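Local coordinates for protein cyclic GMP-AMP synthase-like receptor (Tribolium castaneum, PDB 7LT2) that makes the signalling dinucleotide 2',3'-cGAMP from ATP and GTP, sensing cytoplasmic double-stranded RNA in beetle innate immunity, at residues A[121-124]-A[125-129]. Numbering follows the deposited sequence.
Sequences KFLA and DNDFL
Phe-122 meets Leu-129 where helix 118-122 ends and the chain folds back through a tight beta turn, Ala-124 to Asp-127, in the nucleotidyltransferase domain of this Mab-21 family protein. CB of Phe-122 lies 4.0 Å from CD2 of Leu-129, whereas the ring turns off to stack on Phe-118. Leu-123, the first residue to leave helical geometry, forms a single beta bridge with Leu-129. With CG anti to the carbonyl carbon (chi1 -59°) and CD1 extended away from CA, its two methyls reach different neighbours: CD2 packs 3.9 Å from Leu-129 CD2, while CD1 lies 3.6 Å from Asp-127 OD1. That OD1 is salt-bridged to Arg-119 of helix 118-122.

Ala-124 closes the reversal with both backbone polar groups. Its N donates to Phe-128 O over 2.8 Å, nearly straight at 167° and in the carbonyl plane; the same oxygen takes a CA-H...O contact from Leu-123 CA at 3.3 Å. Ala-124 O receives Asp-127 N at 3.2 Å, a less ideal bond with the donor 37° out of the carbonyl plane. Asp-125 has negative phi and an extended psi, and Asn-126 is left-handed with positive phi and small psi, which makes this a type II turn. Beyond it, the backbone of Leu-129 is hydrogen-bonded to Leu-98 of strand 95-100. One water adds a side-chain link to the turn, hydrogen-bonded to Ala-124 O and, at 2.8 Å, to Asp-127 OD1.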
# COMPACT_ATOMS: atom_id res chain seq x y z
N LYS A 121 26.88 -1.65 -5.22
CA LYS A 121 25.80 -2.01 -4.31
C LYS A 121 24.45 -2.13 -5.00
O LYS A 121 23.60 -2.89 -4.52
CB LYS A 121 25.69 -0.97 -3.18
CG LYS A 121 26.89 -0.88 -2.26
CD LYS A 121 27.18 -2.19 -1.57
CE LYS A 121 28.34 -2.06 -0.59
NZ LYS A 121 28.07 -1.02 0.44
N PHE A 122 24.23 -1.42 -6.10
CA PHE A 122 22.90 -1.31 -6.68
C PHE A 122 22.76 -1.78 -8.12
O PHE A 122 21.63 -2.09 -8.53
CB PHE A 122 22.40 0.14 -6.64
CG PHE A 122 22.11 0.66 -5.26
CD1 PHE A 122 23.10 1.29 -4.53
CD2 PHE A 122 20.84 0.56 -4.72
CE1 PHE A 122 22.83 1.80 -3.26
CE2 PHE A 122 20.57 1.06 -3.46
CZ PHE A 122 21.57 1.68 -2.73
N LEU A 123 23.83 -1.82 -8.91
CA LEU A 123 23.72 -1.93 -10.35
C LEU A 123 24.22 -3.28 -10.86
O LEU A 123 25.21 -3.81 -10.37
CB LEU A 123 24.51 -0.81 -11.05
CG LEU A 123 24.07 0.60 -10.66
CD1 LEU A 123 24.88 1.64 -11.43
CD2 LEU A 123 22.57 0.76 -10.90
N ALA A 124 23.51 -3.81 -11.84
CA ALA A 124 23.92 -5.03 -12.52
C ALA A 124 24.73 -4.63 -13.76
O ALA A 124 25.21 -3.50 -13.86
CB ALA A 124 22.70 -5.88 -12.86
N ASP A 125 24.89 -5.55 -14.70
CA ASP A 125 25.63 -5.25 -15.92
C ASP A 125 24.96 -4.12 -16.69
O ASP A 125 23.73 -4.01 -16.73
CB ASP A 125 25.74 -6.51 -16.79
CG ASP A 125 24.45 -7.30 -16.85
OD1 ASP A 125 23.37 -6.71 -16.61
OD2 ASP A 125 24.51 -8.51 -17.13
N ASN A 126 25.79 -3.26 -17.29
CA ASN A 126 25.36 -2.11 -18.08
C ASN A 126 24.65 -1.04 -17.25
O ASN A 126 23.89 -0.24 -17.79
CB ASN A 126 24.47 -2.54 -19.26
CG ASN A 126 25.20 -3.45 -20.23
OD1 ASN A 126 26.10 -3.03 -20.94
ND2 ASN A 126 24.80 -4.72 -20.26
N ASP A 127 24.90 -1.03 -15.94
CA ASP A 127 24.40 0.01 -15.03
C ASP A 127 22.88 0.03 -14.97
O ASP A 127 22.26 1.10 -14.88
CB ASP A 127 24.96 1.38 -15.41
CG ASP A 127 26.40 1.57 -14.97
OD1 ASP A 127 26.92 0.70 -14.23
OD2 ASP A 127 27.03 2.57 -15.37
N PHE A 128 22.26 -1.15 -15.01
CA PHE A 128 20.83 -1.27 -14.75
C PHE A 128 20.60 -1.40 -13.25
O PHE A 128 21.30 -2.17 -12.58
CB PHE A 128 20.24 -2.47 -15.47
CG PHE A 128 19.93 -2.22 -16.92
CD1 PHE A 128 18.70 -1.71 -17.30
CD2 PHE A 128 20.87 -2.50 -17.90
CE1 PHE A 128 18.41 -1.48 -18.63
CE2 PHE A 128 20.58 -2.27 -19.24
CZ PHE A 128 19.35 -1.76 -19.60
N LEU A 129 19.63 -0.65 -12.74
CA LEU A 129 19.22 -0.79 -11.35
C LEU A 129 18.68 -2.20 -11.12
O LEU A 129 17.84 -2.68 -11.87
CB LEU A 129 18.14 0.24 -11.01
CG LEU A 129 18.45 1.43 -10.11
CD1 LEU A 129 17.14 2.13 -9.72
CD2 LEU A 129 19.24 1.02 -8.87
O HOH W 1 27.25 -2.04 -13.81